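Local coordinates for protein 5-cytosine DNA methyltransferase (Entamoeba histolytica, PDB 3QV2) that probably transfers a methyl group from S-adenosyl-L-methionine to carbon 5 of cytosine in tRNA or DNA, as a DNMT2-like member of the C5-methyltransferase family, at residues 107-112 with 137-142; 120-125 with 150-155. All blocks are in the same frame, centred on the assembly; numbering follows the deposited sequence.

Contact 1: 107-112 with 137-142; sequences SVLHLY and SLVFKE
Val108 opens the contact by sending one methyl, CG1, to meet CG1 of Val139 at 4.0 Å. That methyl sits between the backbone N and the carbonyl carbon of its own residue (chi1 70°), a crowded placement for a helical valine, and it is the branch that faces the second helix. Immediately before it, Ser107 touches the bound S-adenosyl-L-homocysteine, so the apolar seam begins one residue from the cofactor pocket.

Leu109 continues the seam. It leaves its helix neither facing 138-142 nor turned from it, but its CD2 methyl reaches across, 3.8 Å from Val139 CG1. The short, beta-branched Val139 thus presents one methyl, held anti to its backbone N, to both Val108 and Leu109. The same Leu109 CD2 also brushes the carboxylate of Glu142, 4.1 Å from OE1. Glu142 is extended, and its OE2 forms a salt bridge with Arg113, which probably offsets the cost of laying the carboxylate beside a leucine methyl. At the N-terminal end of the second helix Ser137 is the N-cap, its OG accepting from Phe140 N at 3.0 Å in a nearly straight N-H...O bond (165°); the same OG also hydrogen-bonds Phe134 O.

The two helices lie side by side, nearly parallel (11°, axes of the short segments 10.5 Å apart), in one layer over the sheet of this Rossmann-like methyltransferase fold. Tyr112 extends the packing onto Ile143, Ile146 and Leu147 of helix 138-149 and onto strands 79-82 and 125-130, so both helices 106-115 and 138-149 rest together against the central sheet.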
loop_
_atom_site.group_PDB
_atom_site.type_symbol
_atom_site.label_atom_id
_atom_site.label_comp_id
_atom_site.label_asym_id
_atom_site.label_seq_id
_atom_site.Cartn_x
_atom_site.Cartn_y
_atom_site.Cartn_z
ATOM N N SER A 107 -4.397 9.198 -15.304
ATOM C CA SER A 107 -4.008 10.153 -14.271
ATOM C C SER A 107 -2.497 10.197 -14.038
ATOM O O SER A 107 -1.915 11.275 -13.922
ATOM C CB SER A 107 -4.745 9.859 -12.960
ATOM O OG SER A 107 -4.630 8.493 -12.603
ATOM N N VAL A 108 -1.865 9.029 -13.975
ATOM C CA VAL A 108 -0.433 8.960 -13.696
ATOM C C VAL A 108 0.399 9.396 -14.900
ATOM O O VAL A 108 1.481 9.963 -14.744
ATOM C CB VAL A 108 0.000 7.552 -13.236
ATOM C CG1 VAL A 108 -0.067 6.567 -14.392
ATOM C CG2 VAL A 108 1.403 7.595 -12.645
ATOM N N LEU A 109 -0.109 9.136 -16.100
ATOM C CA LEU A 109 0.550 9.601 -17.314
ATOM C C LEU A 109 0.452 11.119 -17.409
ATOM O O LEU A 109 1.395 11.788 -17.825
ATOM C CB LEU A 109 -0.074 8.957 -18.554
ATOM C CG LEU A 109 0.229 7.476 -18.785
ATOM C CD1 LEU A 109 -0.612 6.922 -19.929
ATOM C CD2 LEU A 109 1.713 7.272 -19.053
ATOM N N HIS A 110 -0.701 11.649 -17.015
ATOM C CA HIS A 110 -0.937 13.085 -17.021
ATOM C C HIS A 110 0.083 13.815 -16.156
ATOM O O HIS A 110 0.665 14.815 -16.575
ATOM C CB HIS A 110 -2.352 13.384 -16.523
ATOM C CG HIS A 110 -2.634 14.845 -16.349
ATOM N ND1 HIS A 110 -2.518 15.752 -17.380
ATOM C CD2 HIS A 110 -3.026 15.554 -15.265
ATOM C CE1 HIS A 110 -2.828 16.959 -16.939
ATOM N NE2 HIS A 110 -3.140 16.866 -15.658
ATOM N N LEU A 111 0.297 13.307 -14.948
ATOM C CA LEU A 111 1.207 13.939 -14.000
ATOM C C LEU A 111 2.631 14.062 -14.537
ATOM O O LEU A 111 3.292 15.079 -14.330
ATOM C CB LEU A 111 1.217 13.183 -12.669
ATOM C CG LEU A 111 -0.105 13.155 -11.901
ATOM C CD1 LEU A 111 0.042 12.385 -10.595
ATOM C CD2 LEU A 111 -0.601 14.569 -11.637
ATOM N N TYR A 112 3.101 13.028 -15.228
ATOM C CA TYR A 112 4.477 13.009 -15.716
ATOM C C TYR A 112 4.634 13.611 -17.113
ATOM O O TYR A 112 5.660 14.217 -17.420
ATOM C CB TYR A 112 5.056 11.592 -15.654
ATOM C CG TYR A 112 5.292 11.103 -14.242
ATOM C CD1 TYR A 112 6.462 11.420 -13.565
ATOM C CD2 TYR A 112 4.343 10.331 -13.582
ATOM C CE1 TYR A 112 6.682 10.982 -12.273
ATOM C CE2 TYR A 112 4.556 9.888 -12.288
ATOM C CZ TYR A 112 5.728 10.217 -11.639
ATOM O OH TYR A 112 5.953 9.782 -10.351
ATOM N N SER A 137 5.656 -2.341 -17.404
ATOM C CA SER A 137 4.591 -1.699 -18.170
ATOM C C SER A 137 5.124 -0.644 -19.130
ATOM O O SER A 137 6.181 -0.056 -18.900
ATOM C CB SER A 137 3.555 -1.068 -17.234
ATOM O OG SER A 137 4.113 0.014 -16.509
ATOM N N LEU A 138 4.384 -0.410 -20.210
ATOM C CA LEU A 138 4.712 0.661 -21.139
ATOM C C LEU A 138 4.507 2.003 -20.451
ATOM O O LEU A 138 5.154 2.993 -20.790
ATOM C CB LEU A 138 3.842 0.575 -22.393
ATOM C CG LEU A 138 4.105 -0.610 -23.323
ATOM C CD1 LEU A 138 3.049 -0.685 -24.420
ATOM C CD2 LEU A 138 5.506 -0.521 -23.914
ATOM N N VAL A 139 3.600 2.026 -19.480
ATOM C CA VAL A 139 3.330 3.236 -18.715
ATOM C C VAL A 139 4.566 3.695 -17.954
ATOM O O VAL A 139 4.973 4.851 -18.057
ATOM C CB VAL A 139 2.174 3.033 -17.719
ATOM C CG1 VAL A 139 2.083 4.217 -16.761
ATOM C CG2 VAL A 139 0.862 2.823 -18.461
ATOM N N PHE A 140 5.165 2.790 -17.188
ATOM C CA PHE A 140 6.351 3.139 -16.414
ATOM C C PHE A 140 7.574 3.348 -17.299
ATOM O O PHE A 140 8.429 4.179 -16.995
ATOM C CB PHE A 140 6.656 2.091 -15.343
ATOM C CG PHE A 140 7.894 2.392 -14.550
ATOM C CD1 PHE A 140 9.027 1.606 -14.677
ATOM C CD2 PHE A 140 7.929 3.479 -13.693
ATOM C CE1 PHE A 140 10.167 1.889 -13.950
ATOM C CE2 PHE A 140 9.065 3.769 -12.966
ATOM C CZ PHE A 140 10.185 2.973 -13.093
ATOM N N LYS A 141 7.660 2.590 -18.388
ATOM C CA LYS A 141 8.753 2.762 -19.338
ATOM C C LYS A 141 8.828 4.221 -19.769
ATOM O O LYS A 141 9.909 4.800 -19.864
ATOM C CB LYS A 141 8.559 1.865 -20.561
ATOM C CG LYS A 141 9.596 2.091 -21.650
ATOM C CD LYS A 141 9.283 1.281 -22.896
ATOM C CE LYS A 141 10.232 1.625 -24.036
ATOM N NZ LYS A 141 11.648 1.294 -23.711
ATOM N N GLU A 142 7.663 4.809 -20.019
ATOM C CA GLU A 142 7.576 6.205 -20.428
ATOM C C GLU A 142 7.869 7.138 -19.256
ATOM O O GLU A 142 8.591 8.124 -19.406
ATOM C CB GLU A 142 6.194 6.500 -21.015
ATOM C CG GLU A 142 6.040 7.895 -21.596
ATOM C CD GLU A 142 4.694 8.095 -22.266
ATOM O OE1 GLU A 142 3.953 7.101 -22.424
ATOM O OE2 GLU A 142 4.378 9.244 -22.635
#

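Contact 2: 120-125 with 150-155; sequences INKPKH and NQYYIK. With SO4 (sulfate ion), chain D.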
loop_
_atom_site.group_PDB
_atom_site.type_symbol
_atom_site.label_atom_id
_atom_site.label_comp_id
_atom_site.label_asym_id
_atom_site.label_seq_id
_atom_site.Cartn_x
_atom_site.Cartn_y
_atom_site.Cartn_z
ATOM N N ILE A 120 8.244 25.004 -12.518
ATOM C CA ILE A 120 9.411 25.831 -12.244
ATOM C C ILE A 120 10.315 25.083 -11.277
ATOM O O ILE A 120 11.533 25.041 -11.448
ATOM C CB ILE A 120 9.020 27.181 -11.618
ATOM C CG1 ILE A 120 8.217 28.021 -12.613
ATOM C CG2 ILE A 120 10.262 27.936 -11.171
ATOM C CD1 ILE A 120 8.983 28.371 -13.868
ATOM N N ASN A 121 9.700 24.484 -10.263
ATOM C CA ASN A 121 10.426 23.694 -9.281
ATOM C C ASN A 121 9.950 22.245 -9.254
ATOM O O ASN A 121 8.947 21.926 -8.619
ATOM C CB ASN A 121 10.285 24.312 -7.889
ATOM C CG ASN A 121 10.863 25.712 -7.814
ATOM O OD1 ASN A 121 10.167 26.666 -7.467
ATOM N ND2 ASN A 121 12.144 25.841 -8.141
ATOM N N LYS A 122 10.671 21.373 -9.952
ATOM C CA LYS A 122 10.369 19.949 -9.921
ATOM C C LYS A 122 10.533 19.434 -8.500
ATOM O O LYS A 122 11.422 19.884 -7.778
ATOM C CB LYS A 122 11.301 19.184 -10.862
ATOM C CG LYS A 122 11.052 19.450 -12.339
ATOM C CD LYS A 122 11.978 18.628 -13.225
ATOM C CE LYS A 122 13.418 19.106 -13.126
ATOM N NZ LYS A 122 13.601 20.463 -13.714
ATOM N N PRO A 123 9.672 18.489 -8.088
ATOM C CA PRO A 123 9.797 17.883 -6.759
ATOM C C PRO A 123 11.176 17.260 -6.584
ATOM O O PRO A 123 11.624 16.513 -7.453
ATOM C CB PRO A 123 8.712 16.798 -6.759
ATOM C CG PRO A 123 8.376 16.575 -8.202
ATOM C CD PRO A 123 8.568 17.901 -8.862
ATOM N N LYS A 124 11.843 17.576 -5.481
ATOM C CA LYS A 124 13.192 17.075 -5.239
ATOM C C LYS A 124 13.203 15.593 -4.867
ATOM O O LYS A 124 14.243 14.940 -4.931
ATOM C CB LYS A 124 13.886 17.904 -4.157
ATOM C CG LYS A 124 14.045 19.374 -4.521
ATOM C CD LYS A 124 14.690 20.162 -3.393
ATOM C CE LYS A 124 14.825 21.632 -3.759
ATOM N NZ LYS A 124 13.506 22.236 -4.101
ATOM N N HIS A 125 12.043 15.070 -4.480
ATOM C CA HIS A 125 11.911 13.655 -4.153
ATOM C C HIS A 125 10.587 13.102 -4.663
ATOM O O HIS A 125 9.539 13.729 -4.504
ATOM C CB HIS A 125 12.024 13.426 -2.643
ATOM C CG HIS A 125 13.357 13.801 -2.072
ATOM N ND1 HIS A 125 13.665 15.088 -1.686
ATOM C CD2 HIS A 125 14.461 13.060 -1.827
ATOM C CE1 HIS A 125 14.902 15.122 -1.225
ATOM N NE2 HIS A 125 15.409 13.906 -1.301
ATOM N N ASN A 150 14.310 14.591 -17.333
ATOM C CA ASN A 150 14.196 15.721 -16.416
ATOM C C ASN A 150 15.202 15.676 -15.264
ATOM O O ASN A 150 14.967 16.251 -14.201
ATOM C CB ASN A 150 12.766 15.858 -15.887
ATOM C CG ASN A 150 11.804 16.382 -16.937
ATOM O OD1 ASN A 150 11.623 17.592 -17.081
ATOM N ND2 ASN A 150 11.186 15.473 -17.681
ATOM N N GLN A 151 16.315 14.983 -15.490
ATOM C CA GLN A 151 17.474 15.022 -14.597
ATOM C C GLN A 151 17.298 14.297 -13.260
ATOM O O GLN A 151 17.929 14.660 -12.267
ATOM C CB GLN A 151 17.904 16.473 -14.343
ATOM C CG GLN A 151 17.964 17.343 -15.593
ATOM C CD GLN A 151 18.970 16.845 -16.613
ATOM O OE1 GLN A 151 19.629 15.827 -16.408
ATOM N NE2 GLN A 151 19.096 17.567 -17.721
ATOM N N TYR A 152 16.453 13.272 -13.235
ATOM C CA TYR A 152 16.231 12.505 -12.013
ATOM C C TYR A 152 17.156 11.298 -11.919
ATOM O O TYR A 152 17.500 10.685 -12.930
ATOM C CB TYR A 152 14.776 12.034 -11.923
ATOM C CG TYR A 152 13.812 13.075 -11.401
ATOM C CD1 TYR A 152 13.574 13.209 -10.038
ATOM C CD2 TYR A 152 13.133 13.916 -12.268
ATOM C CE1 TYR A 152 12.692 14.157 -9.555
ATOM C CE2 TYR A 152 12.249 14.868 -11.797
ATOM C CZ TYR A 152 12.031 14.984 -10.441
ATOM O OH TYR A 152 11.152 15.928 -9.967
ATOM N N TYR A 153 17.559 10.967 -10.697
ATOM C CA TYR A 153 18.237 9.706 -10.424
ATOM C C TYR A 153 17.202 8.723 -9.893
ATOM O O TYR A 153 16.416 9.058 -9.009
ATOM C CB TYR A 153 19.356 9.900 -9.402
ATOM C CG TYR A 153 20.493 10.763 -9.899
ATOM C CD1 TYR A 153 21.605 10.197 -10.506
ATOM C CD2 TYR A 153 20.452 12.144 -9.762
ATOM C CE1 TYR A 153 22.647 10.980 -10.963
ATOM C CE2 TYR A 153 21.488 12.937 -10.216
ATOM C CZ TYR A 153 22.582 12.350 -10.815
ATOM O OH TYR A 153 23.616 13.137 -11.268
ATOM N N ILE A 154 17.197 7.509 -10.435
ATOM C CA ILE A 154 16.150 6.550 -10.111
ATOM C C ILE A 154 16.681 5.224 -9.583
ATOM O O ILE A 154 17.492 4.562 -10.232
ATOM C CB ILE A 154 15.253 6.271 -11.333
ATOM C CG1 ILE A 154 14.735 7.580 -11.927
ATOM C CG2 ILE A 154 14.097 5.358 -10.951
ATOM C CD1 ILE A 154 13.936 7.398 -13.199
ATOM N N LYS A 155 16.217 4.849 -8.395
ATOM C CA LYS A 155 16.475 3.523 -7.854
ATOM C C LYS A 155 15.158 2.823 -7.549
ATOM O O LYS A 155 14.246 3.414 -6.972
ATOM C CB LYS A 155 17.345 3.593 -6.600
ATOM C CG LYS A 155 18.790 3.959 -6.880
ATOM C CD LYS A 155 19.739 3.136 -6.028
ATOM C CE LYS A 155 21.189 3.438 -6.372
ATOM N NZ LYS A 155 21.488 3.168 -7.807
HETATM S S SO4 D . 11.853 23.908 -1.378
HETATM O O1 SO4 D . 10.464 23.781 -1.806
HETATM O O2 SO4 D . 12.474 22.589 -1.287
HETATM O O3 SO4 D . 12.578 24.718 -2.354
HETATM O O4 SO4 D . 11.897 24.551 -0.068
HETATM O O HOH W 1 12.944 19.909 -16.494
#
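Asn150 meets Lys122 where helix 138-149 has just ended. The aliphatic part of the lysine crosses the short asparagine at about a right angle, with Lys122 CD 3.9 Å from Asn150 CB, while Lys122 CE lies 3.4 Å from Asn150 O. Bends at chi3 and chi4 (-70° and -68°) kink the end of the chain, and one water joins Lys122 NZ to Asn150 OD1, accepting from NZ at 2.9 Å and donating to OD1 at 2.7 Å. The amide's other end, ND2, is held by Ile146 O of the preceding helix.

Gln151, with positive phi, is the C-prime residue of the Schellman motif closing that helix.

Tyr152 follows, and its OH donates to Pro123 O at 2.6 Å, in the carbonyl plane on a lone pair, with a C=O...O angle of 138°. Tyrosine suits the place because its rigid ring carries a hydroxyl far enough to reach this carbonyl, which lies at the ring edge near its plane. Lys122 CB and Pro123 CG also pack on Tyr152 OH, each at 3.4 Å. Next to Pro123, Lys124 NZ bonds SO4 O2 at 3.0 Å and O3 weakly; this sulfate, probably from the crystallisation liquor, is also held by Lys9 and Asn78.

Tyr152 also leans on Leu147 of helix 138-149 and Ala177 of strand 172-178, so the contact ties the loop entering strand 125-130 to the turn before outermost strand 153-159.

Overall arrangement
Contact 1 is the more buried of the two and almost wholly apolar, with valine and leucine methyls meeting between helices 106-115 and 138-149 near the cofactor pocket. Contact 2 is only partly buried and lies far from the S-adenosyl-L-homocysteine pocket; there a tyrosine hydroxyl, a backbone carbonyl and a bridging water do the work, with a sulfate at its margin. The two share helix 138-149: contact 1 uses its start, contact 2 the turn that follows its end. Likewise, 120-125 comes after helix 106-115. Their centres are 15 Å apart: contact 1 pairs the helices themselves, contact 2 the loop and turn that lead from them to strands 125-130 and 153-159.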